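Local atomic coordinates of putative peptide ABC-transport system periplasmic peptide-binding protein (Campylobacter jejuni, PDB entry 4OEV), a protein that binds nickel(II) outside the cytoplasm as the solute-binding component of an ABC-type importer, here with an oxalate ion beside the metal. Residues 7-12 against 483-488; 13-18 against 25-30; 17-22 against 151-156; 173-178 against 191-196. One frame throughout, in Å; residues are numbered along the deposited sequence.

Contact 1: residues 7-12 against 483-488; sequences LIIAVE and VGFTWN
The phenyl ring of Phe485 carries the methyl CG2 of Thr486 on one face, off-centre toward the rim, while its CZ corner has the carbonyl O of Ala10 at the edge, close to the ring plane. Phe485 CZ lies 3.6 Å from Ala10 O. The ring belongs to a type I beta turn, Gly484 to Trp487, set near the C-terminus against strand 6-11, an outermost strand of a mixed four-stranded sheet in this periplasmic solute-binding fold. Within the turn Trp487 N donates to Gly484 O at 3.1 Å, and the indole of Trp487 has CB of Asn488 over the centre of one face and Gly484 O in plane at its edge. No hydrogen bond joins the turn to the strand; 150 Å² of mainly apolar surface does. Phe485 holds CG in the crowded position between backbone N and carbonyl carbon (chi1 77°), from which its ring reaches toward the strand. Ile9 answers tip to tip, its CG2 lying 3.8 Å from Phe485 CZ and about equally near CE1. Val11 crosses the ring obliquely, with CG2 4.1 Å from Phe485 CZ. Beyond the turn, Leu216 of strand 214-216 also touches Phe485, and Trp492 packs on Ile9. Glu12 OE1, just past the strand, is hydrogen-bonded to ND1 of His481, a nickel ligand, so the strand end lies close to the metal-binding loop. Alongside the phenyl, Ile9 and Thr486 slide past each other in opposite directions, Ile9 CD1 and Thr486 CG2 meeting at 3.9 Å.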
# COMPACT_ATOMS: atom_id res chain seq x y z
N LEU A 7 -20.39 -9.93 -11.25
CA LEU A 7 -20.00 -9.21 -10.03
C LEU A 7 -19.51 -7.83 -10.43
O LEU A 7 -18.68 -7.70 -11.30
CB LEU A 7 -18.88 -9.93 -9.28
CG LEU A 7 -19.29 -11.04 -8.31
CD1 LEU A 7 -18.09 -11.63 -7.58
CD2 LEU A 7 -20.38 -10.57 -7.35
N ILE A 8 -20.02 -6.76 -9.81
CA ILE A 8 -19.48 -5.45 -10.11
C ILE A 8 -18.95 -4.86 -8.84
O ILE A 8 -19.70 -4.64 -7.90
CB ILE A 8 -20.51 -4.50 -10.73
CG1 ILE A 8 -21.21 -5.18 -11.90
CG2 ILE A 8 -19.85 -3.17 -11.09
CD1 ILE A 8 -22.02 -4.28 -12.73
N ILE A 9 -17.64 -4.63 -8.79
CA ILE A 9 -17.01 -4.14 -7.56
C ILE A 9 -16.32 -2.81 -7.78
O ILE A 9 -15.52 -2.66 -8.69
CB ILE A 9 -15.96 -5.13 -7.03
CG1 ILE A 9 -16.53 -6.54 -6.89
CG2 ILE A 9 -15.32 -4.62 -5.74
CD1 ILE A 9 -15.48 -7.51 -6.41
N ALA A 10 -16.64 -1.85 -6.91
CA ALA A 10 -15.96 -0.57 -6.94
C ALA A 10 -14.60 -0.68 -6.28
O ALA A 10 -14.44 -1.28 -5.20
CB ALA A 10 -16.81 0.51 -6.19
N VAL A 11 -13.62 -0.03 -6.90
CA VAL A 11 -12.28 0.05 -6.33
C VAL A 11 -11.75 1.48 -6.44
O VAL A 11 -11.87 2.10 -7.51
CB VAL A 11 -11.32 -0.93 -7.01
CG1 VAL A 11 -9.89 -0.67 -6.53
CG2 VAL A 11 -11.74 -2.36 -6.66
N GLU A 12 -11.19 2.01 -5.36
CA GLU A 12 -10.75 3.45 -5.35
C GLU A 12 -9.69 3.80 -6.43
O GLU A 12 -9.85 4.80 -7.17
CB GLU A 12 -10.23 3.81 -3.98
CG GLU A 12 -9.80 5.29 -3.84
CD GLU A 12 -9.08 5.54 -2.57
OE1 GLU A 12 -8.93 4.56 -1.81
OE2 GLU A 12 -8.67 6.70 -2.30
N VAL A 483 -6.62 -2.47 0.01
CA VAL A 483 -6.23 -3.45 -1.04
C VAL A 483 -6.11 -4.82 -0.42
O VAL A 483 -5.57 -5.01 0.69
CB VAL A 483 -4.93 -3.03 -1.77
CG1 VAL A 483 -4.31 -4.17 -2.57
CG2 VAL A 483 -5.23 -1.83 -2.75
N GLY A 484 -6.70 -5.80 -1.11
CA GLY A 484 -6.72 -7.12 -0.59
C GLY A 484 -8.13 -7.52 -0.26
O GLY A 484 -8.35 -8.68 0.03
N PHE A 485 -9.08 -6.60 -0.29
CA PHE A 485 -10.41 -6.99 0.15
C PHE A 485 -11.10 -7.94 -0.86
O PHE A 485 -12.08 -8.61 -0.53
CB PHE A 485 -11.28 -5.76 0.48
CG PHE A 485 -11.83 -5.03 -0.72
CD1 PHE A 485 -13.14 -5.30 -1.18
CD2 PHE A 485 -11.07 -4.06 -1.38
CE1 PHE A 485 -13.67 -4.61 -2.28
CE2 PHE A 485 -11.58 -3.38 -2.49
CZ PHE A 485 -12.91 -3.66 -2.93
N THR A 486 -10.53 -8.02 -2.05
CA THR A 486 -10.98 -8.88 -3.14
C THR A 486 -10.11 -10.12 -3.32
O THR A 486 -10.17 -10.78 -4.38
CB THR A 486 -11.00 -8.10 -4.47
OG1 THR A 486 -9.72 -7.44 -4.65
CG2 THR A 486 -12.08 -7.07 -4.46
N TRP A 487 -9.33 -10.47 -2.29
CA TRP A 487 -8.28 -11.49 -2.42
C TRP A 487 -8.89 -12.85 -2.77
O TRP A 487 -8.22 -13.65 -3.41
CB TRP A 487 -7.44 -11.63 -1.15
CG TRP A 487 -8.23 -12.27 -0.03
CD1 TRP A 487 -9.12 -11.63 0.82
CD2 TRP A 487 -8.25 -13.66 0.34
NE1 TRP A 487 -9.68 -12.56 1.70
CE2 TRP A 487 -9.16 -13.80 1.42
CE3 TRP A 487 -7.58 -14.80 -0.13
CZ2 TRP A 487 -9.41 -15.05 2.04
CZ3 TRP A 487 -7.84 -16.05 0.49
CH2 TRP A 487 -8.74 -16.15 1.56
N ASN A 488 -10.14 -13.13 -2.34
CA ASN A 488 -10.75 -14.43 -2.67
C ASN A 488 -11.98 -14.26 -3.55
O ASN A 488 -12.95 -15.06 -3.48
CB ASN A 488 -11.08 -15.26 -1.41
CG ASN A 488 -12.41 -14.89 -0.77
OD1 ASN A 488 -12.69 -13.71 -0.49
ND2 ASN A 488 -13.25 -15.89 -0.55

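Contact 2: residues 13-18 against 25-30; sequences NEIARI and DHDAVI. With NI (nickel (II) ion), chain C.
Two arms of the loop between strand 6-11 and helix 30-33 fold onto each other, the second shaped by an Asx motif at Asp27 that leads into the helix, with the nickel site at one end and an apolar cluster at the other. Ile15 is the main bump: its CG1 branch runs anti to the backbone N (chi1 -179°), so CG2 and CD1 straddle the hollow edged by Asp27, Val29 and Ile30. CG2 of Ile15 presses on Val29 CG2 at 3.6 Å, whereas CD1 sits beside the carboxylate of Asp27 and crosses Ile30 at about a right angle, 3.7 Å from its CD1. Ile18 closes the far side, CG1 lying across Val29 CG2 and CG2 sliding past Ile30 CG1. In the Asx motif, Asp27 OD1 takes Val29 N (the Asx turn) on its anti lone pair and Ile30 N, three residues on, on its syn lone pair, the latter at 2.9 Å and almost straight (176°). Polar bridging replaces direct bonds between the arms. One water joins Asn13 O to Ala28 N; a second accepts from Asn13 N and ND2 and donates to His26 O. CB of Asn13 leans on that same His26 O at 3.3 Å, and its amide stands nearly perpendicular to the imidazole, with CG in plane at the ring edge. Glu24 O pairs with His26 ND1, which leaves NE2 for the metal; His480, His481 and a water also bind the nickel, and oxalate touches His26. The bond from His26 NE2 to the nickel ion is 2.2 Å long.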
# COMPACT_ATOMS: atom_id res chain seq x y z
N ASN A 13 -8.66 2.95 -6.55
CA ASN A 13 -7.51 3.21 -7.42
C ASN A 13 -7.50 2.26 -8.61
O ASN A 13 -8.00 1.15 -8.52
CB ASN A 13 -6.22 3.04 -6.62
CG ASN A 13 -6.16 3.97 -5.44
OD1 ASN A 13 -5.96 5.17 -5.62
ND2 ASN A 13 -6.35 3.44 -4.23
N GLU A 14 -6.95 2.74 -9.72
CA GLU A 14 -6.75 1.94 -10.89
C GLU A 14 -5.25 1.92 -11.17
O GLU A 14 -4.45 2.50 -10.42
CB GLU A 14 -7.55 2.49 -12.07
CG GLU A 14 -7.26 3.95 -12.38
CD GLU A 14 -8.03 4.45 -13.59
OE1 GLU A 14 -8.71 3.63 -14.26
OE2 GLU A 14 -7.93 5.67 -13.88
N ILE A 15 -4.87 1.24 -12.23
CA ILE A 15 -3.48 1.22 -12.67
C ILE A 15 -3.42 1.32 -14.19
O ILE A 15 -4.24 0.68 -14.89
CB ILE A 15 -2.76 -0.03 -12.16
CG1 ILE A 15 -1.28 -0.02 -12.60
CG2 ILE A 15 -3.43 -1.34 -12.70
CD1 ILE A 15 -0.44 -0.92 -11.74
N ALA A 16 -2.50 2.11 -14.73
CA ALA A 16 -2.43 2.28 -16.18
C ALA A 16 -1.78 1.10 -16.90
O ALA A 16 -1.94 0.95 -18.11
CB ALA A 16 -1.68 3.54 -16.56
N ARG A 17 -1.02 0.28 -16.19
CA ARG A 17 -0.38 -0.88 -16.86
C ARG A 17 -0.69 -2.11 -16.02
O ARG A 17 -0.27 -2.20 -14.85
CB ARG A 17 1.14 -0.67 -17.00
CG ARG A 17 1.54 0.42 -17.96
CD ARG A 17 3.06 0.65 -17.95
NE ARG A 17 3.50 1.37 -16.76
CZ ARG A 17 4.76 1.72 -16.52
NH1 ARG A 17 5.74 1.42 -17.36
NH2 ARG A 17 5.05 2.39 -15.43
N ILE A 18 -1.53 -3.00 -16.55
CA ILE A 18 -1.91 -4.17 -15.78
C ILE A 18 -0.82 -5.20 -15.95
O ILE A 18 -0.96 -6.17 -16.69
CB ILE A 18 -3.31 -4.72 -16.17
CG1 ILE A 18 -4.38 -3.62 -15.98
CG2 ILE A 18 -3.67 -5.91 -15.27
CD1 ILE A 18 -5.78 -4.00 -16.55
N ASP A 25 0.90 -1.65 -5.36
CA ASP A 25 0.06 -2.11 -4.25
C ASP A 25 -1.20 -1.23 -4.12
O ASP A 25 -1.77 -1.12 -3.03
CB ASP A 25 0.79 -2.12 -2.89
CG ASP A 25 1.89 -3.16 -2.79
OD1 ASP A 25 1.98 -4.03 -3.68
OD2 ASP A 25 2.66 -3.15 -1.79
N HIS A 26 -1.64 -0.61 -5.22
CA HIS A 26 -2.86 0.20 -5.14
C HIS A 26 -4.06 -0.38 -5.89
O HIS A 26 -5.17 0.07 -5.67
CB HIS A 26 -2.63 1.60 -5.71
CG HIS A 26 -2.00 2.51 -4.74
ND1 HIS A 26 -0.67 2.42 -4.37
CD2 HIS A 26 -2.53 3.53 -4.00
CE1 HIS A 26 -0.41 3.36 -3.47
NE2 HIS A 26 -1.52 4.02 -3.22
N ASP A 27 -3.85 -1.37 -6.74
CA ASP A 27 -4.95 -1.83 -7.59
C ASP A 27 -5.51 -3.19 -7.18
O ASP A 27 -4.96 -3.88 -6.32
CB ASP A 27 -4.49 -1.90 -9.03
CG ASP A 27 -3.52 -3.04 -9.26
OD1 ASP A 27 -4.02 -4.15 -9.51
OD2 ASP A 27 -2.29 -2.83 -9.16
N ALA A 28 -6.65 -3.55 -7.78
CA ALA A 28 -7.26 -4.85 -7.52
C ALA A 28 -7.27 -5.73 -8.78
O ALA A 28 -7.89 -6.81 -8.76
CB ALA A 28 -8.70 -4.70 -6.97
N VAL A 29 -6.60 -5.30 -9.86
CA VAL A 29 -6.75 -6.00 -11.13
C VAL A 29 -5.56 -6.90 -11.52
O VAL A 29 -5.77 -7.94 -12.16
CB VAL A 29 -7.04 -5.01 -12.31
CG1 VAL A 29 -8.42 -4.43 -12.17
CG2 VAL A 29 -6.01 -3.87 -12.37
N ILE A 30 -4.33 -6.54 -11.12
CA ILE A 30 -3.18 -7.38 -11.43
C ILE A 30 -3.38 -8.74 -10.75
O ILE A 30 -3.09 -9.78 -11.34
CB ILE A 30 -1.82 -6.74 -11.01
CG1 ILE A 30 -1.61 -5.46 -11.84
CG2 ILE A 30 -0.64 -7.78 -11.23
CD1 ILE A 30 -0.31 -4.66 -11.55
NI NI C . -2.01 5.40 -1.55
O HOH W 1 -7.71 -1.69 -9.36
O HOH W 2 -7.60 0.98 -4.50
O HOH W 3 -2.36 6.45 -3.18

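Contact 3: residues 17-22 against 151-156; sequences RINPAY and SSFNQN
Asn154 is the centre of the contact, gripped through both its backbone and its amide. Its carbonyl O receives Ile18 N at 2.9 Å, in the carbonyl plane and on a lone pair. Its side-chain OD1 takes the amide of Asn19, with ND2 to OD1 at 2.8 Å and a nearly straight N-H (169°). The acceptor lies in the amide plane of Asn19, but the donor stands above the carbonyl plane of Asn154, the two amides being turned 56° apart. Arg17 runs alongside Asn154 and points the same way, its CD 3.5 Å from Asn154 ND2, so aliphatic carbon flanks the amide. A second shell fixes these groups. Asn19, with CG anti to its backbone N (chi1 177°), uses OD1 to accept Ala21 N at 2.9 Å, an Asx turn that holds the amide ready for Asn154. Ile18 is the centre of an inverse gamma turn, and its buried carbonyl O has no hydrogen-bond partner in the model. Asn154 ND2 is satisfied by Leu148 O. Arg17 bends at chi3 so that its guanidinium lies over Tyr22, NH1 3.4 Å above the ring centre, a cation-pi contact; NH1 also bonds Asn149 O. On the other segment an ST turn from Ser151 OG to Phe153 N starts the 3-10 turn 152-155 that presents Asn154. The pair thus joins the loop ahead of helix 30-33 to the one between helix 140-143 and strand 163-169, with Leu143 packed on Phe153, Ile30 on Pro20, and Trp168 on Ile18 and Gln155.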
# COMPACT_ATOMS: atom_id res chain seq x y z
N ARG A 17 -1.02 0.28 -16.19
CA ARG A 17 -0.38 -0.88 -16.86
C ARG A 17 -0.69 -2.11 -16.02
O ARG A 17 -0.27 -2.20 -14.85
CB ARG A 17 1.14 -0.67 -17.00
CG ARG A 17 1.54 0.42 -17.96
CD ARG A 17 3.06 0.65 -17.95
NE ARG A 17 3.50 1.37 -16.76
CZ ARG A 17 4.76 1.72 -16.52
NH1 ARG A 17 5.74 1.42 -17.36
NH2 ARG A 17 5.05 2.39 -15.43
N ILE A 18 -1.53 -3.00 -16.55
CA ILE A 18 -1.91 -4.17 -15.78
C ILE A 18 -0.82 -5.20 -15.95
O ILE A 18 -0.96 -6.17 -16.69
CB ILE A 18 -3.31 -4.72 -16.17
CG1 ILE A 18 -4.38 -3.62 -15.98
CG2 ILE A 18 -3.67 -5.91 -15.27
CD1 ILE A 18 -5.78 -4.00 -16.55
N ASN A 19 0.25 -4.99 -15.21
CA ASN A 19 1.48 -5.75 -15.37
C ASN A 19 2.16 -5.78 -14.02
O ASN A 19 2.44 -4.72 -13.45
CB ASN A 19 2.34 -5.08 -16.44
CG ASN A 19 3.67 -5.75 -16.66
OD1 ASN A 19 4.19 -6.47 -15.80
ND2 ASN A 19 4.21 -5.54 -17.82
N PRO A 20 2.35 -6.98 -13.46
CA PRO A 20 3.00 -7.16 -12.16
C PRO A 20 4.30 -6.32 -11.98
O PRO A 20 4.55 -5.86 -10.87
CB PRO A 20 3.31 -8.66 -12.13
CG PRO A 20 2.29 -9.27 -13.04
CD PRO A 20 1.80 -8.24 -13.99
N ALA A 21 5.07 -6.10 -13.05
CA ALA A 21 6.32 -5.34 -12.92
C ALA A 21 6.10 -3.89 -12.47
O ALA A 21 7.05 -3.26 -11.98
CB ALA A 21 7.08 -5.36 -14.21
N TYR A 22 4.87 -3.38 -12.64
CA TYR A 22 4.53 -1.98 -12.29
C TYR A 22 3.47 -1.91 -11.19
O TYR A 22 2.84 -0.85 -10.96
CB TYR A 22 4.09 -1.21 -13.58
CG TYR A 22 5.16 -1.36 -14.64
CD1 TYR A 22 6.40 -0.71 -14.46
CD2 TYR A 22 4.99 -2.18 -15.74
CE1 TYR A 22 7.41 -0.85 -15.36
CE2 TYR A 22 6.04 -2.34 -16.69
CZ TYR A 22 7.23 -1.67 -16.48
OH TYR A 22 8.28 -1.77 -17.35
N SER A 151 4.71 -1.79 -23.74
CA SER A 151 4.09 -2.87 -24.56
C SER A 151 2.57 -2.77 -24.52
O SER A 151 2.01 -2.37 -23.50
CB SER A 151 4.52 -4.24 -24.04
OG SER A 151 3.96 -5.31 -24.80
N SER A 152 1.92 -3.14 -25.63
CA SER A 152 0.45 -3.10 -25.68
C SER A 152 -0.13 -4.20 -24.80
O SER A 152 -1.29 -4.13 -24.38
CB SER A 152 -0.04 -3.22 -27.12
OG SER A 152 0.40 -4.41 -27.74
N PHE A 153 0.73 -5.17 -24.46
CA PHE A 153 0.45 -6.14 -23.40
C PHE A 153 -0.15 -5.52 -22.16
O PHE A 153 -1.08 -6.07 -21.58
CB PHE A 153 1.73 -6.82 -22.98
CG PHE A 153 1.56 -7.87 -21.91
CD1 PHE A 153 1.73 -7.57 -20.57
CD2 PHE A 153 1.27 -9.19 -22.27
CE1 PHE A 153 1.59 -8.54 -19.60
CE2 PHE A 153 1.13 -10.17 -21.31
CZ PHE A 153 1.29 -9.86 -19.98
N ASN A 154 0.41 -4.38 -21.74
CA ASN A 154 0.01 -3.77 -20.49
C ASN A 154 -1.45 -3.37 -20.48
O ASN A 154 -2.01 -3.15 -19.41
CB ASN A 154 0.90 -2.56 -20.16
CG ASN A 154 2.35 -2.94 -19.98
OD1 ASN A 154 2.65 -4.07 -19.64
ND2 ASN A 154 3.26 -1.99 -20.21
N GLN A 155 -2.06 -3.25 -21.65
CA GLN A 155 -3.50 -2.97 -21.70
C GLN A 155 -4.28 -4.17 -22.25
O GLN A 155 -5.48 -4.08 -22.44
CB GLN A 155 -3.78 -1.73 -22.54
CG GLN A 155 -3.24 -0.40 -21.96
CD GLN A 155 -1.73 -0.26 -22.15
OE1 GLN A 155 -1.19 -0.64 -23.18
NE2 GLN A 155 -1.06 0.30 -21.15
N ASN A 156 -3.58 -5.28 -22.52
CA ASN A 156 -4.19 -6.55 -22.98
C ASN A 156 -3.50 -7.72 -22.29
O ASN A 156 -2.99 -8.62 -22.96
CB ASN A 156 -4.03 -6.72 -24.49
CG ASN A 156 -4.76 -5.66 -25.28
OD1 ASN A 156 -5.88 -5.88 -25.76
ND2 ASN A 156 -4.14 -4.48 -25.43

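Contact 4: residues 173-178 against 191-196; sequences YVEFKA and RLIIKH
An antiparallel pair of neighbouring strands, 173-178 and 191-196, forms the middle of the mixed four-stranded sheet whose outer strands are 6-11 and 163-169. The strand axes pass 4.7 Å apart, their directions 160° from each other. Val174 with Ile194 and Phe176 with Leu192 are the hydrogen-bonded pairs, four backbone bonds in all. Phe176 N to Leu192 O is the shortest of these at 2.7 Å, running nearly along the C=O axis; the return bond from Leu192 N meets Phe176 O from above the carbonyl plane. Between them, Glu175 with Ile193 is a non-hydrogen-bonded pair. The two faces differ in character. On the buried face, Phe176 turns CG beside its backbone N (chi1 -53°) and crosses Ile194 obliquely, CE1 touching Ile194 CG1 at 3.8 Å, with Leu192 O at the ring edge. Val29, just ahead of helix 30-33, and Leu32 on it cover this face. The other face is partly exposed and mixes apolar and charged groups. There Tyr173 and Ile193 lie side by side, Tyr173 CB 4.0 Å from Ile193 CG2, and Glu175 runs alongside Ile193, its CG 3.9 Å from Ile193 CG1. Ile193 also puts CD1 on one face of the Arg191 guanidinium, off toward the rim. Both Glu175 and Arg191 are extended, and their flat ends stand 86° apart. Thr6 holds Arg191 NH2, while Arg191 NE donates to Glu175 OE2 at 3.0 Å, approaching from above the carboxylate plane in a diagonal salt bridge.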
# COMPACT_ATOMS: atom_id res chain seq x y z
N TYR A 173 -13.88 1.47 -16.08
CA TYR A 173 -13.89 0.11 -15.57
C TYR A 173 -13.00 -0.83 -16.38
O TYR A 173 -12.64 -0.53 -17.53
CB TYR A 173 -15.32 -0.45 -15.56
CG TYR A 173 -15.91 -0.69 -16.94
CD1 TYR A 173 -15.71 -1.91 -17.60
CD2 TYR A 173 -16.70 0.27 -17.58
CE1 TYR A 173 -16.25 -2.15 -18.85
CE2 TYR A 173 -17.25 0.03 -18.83
CZ TYR A 173 -17.02 -1.18 -19.46
OH TYR A 173 -17.57 -1.44 -20.70
N VAL A 174 -12.66 -1.97 -15.79
CA VAL A 174 -12.01 -3.05 -16.54
C VAL A 174 -12.95 -4.23 -16.38
O VAL A 174 -13.49 -4.42 -15.29
CB VAL A 174 -10.59 -3.40 -16.01
CG1 VAL A 174 -9.85 -4.29 -16.98
CG2 VAL A 174 -9.76 -2.11 -15.73
N GLU A 175 -13.20 -4.97 -17.46
CA GLU A 175 -14.09 -6.14 -17.43
C GLU A 175 -13.32 -7.45 -17.66
O GLU A 175 -12.46 -7.54 -18.53
CB GLU A 175 -15.20 -6.00 -18.47
CG GLU A 175 -16.07 -7.27 -18.61
CD GLU A 175 -17.08 -7.18 -19.74
OE1 GLU A 175 -17.28 -6.03 -20.21
OE2 GLU A 175 -17.67 -8.23 -20.15
N PHE A 176 -13.65 -8.47 -16.85
CA PHE A 176 -13.00 -9.77 -16.91
C PHE A 176 -14.01 -10.88 -17.08
O PHE A 176 -15.20 -10.69 -16.82
CB PHE A 176 -12.22 -10.04 -15.63
CG PHE A 176 -11.26 -8.95 -15.28
CD1 PHE A 176 -11.66 -7.87 -14.50
CD2 PHE A 176 -9.95 -8.99 -15.74
CE1 PHE A 176 -10.76 -6.85 -14.17
CE2 PHE A 176 -9.04 -7.95 -15.40
CZ PHE A 176 -9.46 -6.89 -14.63
N LYS A 177 -13.52 -12.04 -17.50
CA LYS A 177 -14.33 -13.26 -17.47
C LYS A 177 -13.54 -14.37 -16.79
O LYS A 177 -12.29 -14.33 -16.76
CB LYS A 177 -14.82 -13.64 -18.87
CG LYS A 177 -13.74 -14.00 -19.91
CD LYS A 177 -14.42 -14.49 -21.23
CE LYS A 177 -13.39 -14.81 -22.33
NZ LYS A 177 -14.01 -15.45 -23.56
N ALA A 178 -14.25 -15.33 -16.20
CA ALA A 178 -13.61 -16.39 -15.44
C ALA A 178 -12.61 -17.19 -16.29
O ALA A 178 -12.82 -17.37 -17.49
CB ALA A 178 -14.65 -17.33 -14.86
N ARG A 191 -18.57 -13.60 -14.74
CA ARG A 191 -18.29 -12.24 -15.19
C ARG A 191 -17.95 -11.31 -14.02
O ARG A 191 -18.68 -11.26 -13.02
CB ARG A 191 -19.51 -11.73 -15.96
CG ARG A 191 -19.28 -10.51 -16.82
CD ARG A 191 -20.21 -10.51 -18.05
NE ARG A 191 -20.11 -9.22 -18.74
CZ ARG A 191 -20.91 -8.18 -18.50
NH1 ARG A 191 -20.73 -7.04 -19.16
NH2 ARG A 191 -21.88 -8.28 -17.61
N LEU A 192 -16.86 -10.55 -14.17
CA LEU A 192 -16.39 -9.65 -13.12
C LEU A 192 -15.97 -8.29 -13.67
O LEU A 192 -15.16 -8.21 -14.58
CB LEU A 192 -15.23 -10.27 -12.33
CG LEU A 192 -14.47 -9.36 -11.35
CD1 LEU A 192 -15.38 -8.82 -10.22
CD2 LEU A 192 -13.25 -10.06 -10.77
N ILE A 193 -16.49 -7.23 -13.06
CA ILE A 193 -16.19 -5.87 -13.47
C ILE A 193 -15.69 -5.01 -12.29
O ILE A 193 -16.31 -4.96 -11.25
CB ILE A 193 -17.45 -5.22 -14.09
CG1 ILE A 193 -17.79 -5.97 -15.40
CG2 ILE A 193 -17.23 -3.79 -14.37
CD1 ILE A 193 -19.02 -5.41 -16.14
N ILE A 194 -14.50 -4.43 -12.46
CA ILE A 194 -13.89 -3.55 -11.48
C ILE A 194 -14.08 -2.10 -11.92
O ILE A 194 -13.48 -1.63 -12.89
CB ILE A 194 -12.39 -3.85 -11.29
CG1 ILE A 194 -12.19 -5.34 -11.01
CG2 ILE A 194 -11.74 -2.87 -10.22
CD1 ILE A 194 -12.75 -5.82 -9.70
N LYS A 195 -14.94 -1.40 -11.20
CA LYS A 195 -15.31 -0.06 -11.57
C LYS A 195 -14.46 0.95 -10.79
O LYS A 195 -14.23 0.81 -9.58
CB LYS A 195 -16.81 0.14 -11.30
CG LYS A 195 -17.38 1.36 -11.94
CD LYS A 195 -18.92 1.35 -11.87
CE LYS A 195 -19.44 2.66 -12.38
NZ LYS A 195 -20.92 2.68 -12.46
N HIS A 196 -13.97 1.95 -11.51
CA HIS A 196 -13.11 2.94 -10.89
C HIS A 196 -13.92 4.02 -10.21
O HIS A 196 -14.42 4.93 -10.87
CB HIS A 196 -12.19 3.59 -11.93
CG HIS A 196 -11.30 4.66 -11.34
ND1 HIS A 196 -11.09 5.87 -11.96
CD2 HIS A 196 -10.56 4.68 -10.20
CE1 HIS A 196 -10.27 6.61 -11.22
NE2 HIS A 196 -9.93 5.91 -10.15

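Contacts 1 and 3 are buried, contacts 2 and 4 only partly so. Contacts 1 and 4 share one sheet: strand 6-11 lies beside 191-196, with probable backbone bonds from Leu7 N and Ile9 N to Arg191 O and Ile193 O. Contacts 2 and 3 use the same loop, having Arg17 and Ile18 in common, and Val29 of contact 2 packs on Phe176 of contact 4. Their chemistry differs: contact 1 is apolar packing without a hydrogen bond, contact 2 combines aliphatic packing with water bridges and a metal ligand, contact 3 depends on asparagine bonds, and contact 4 on backbone pairing plus a salt bridge.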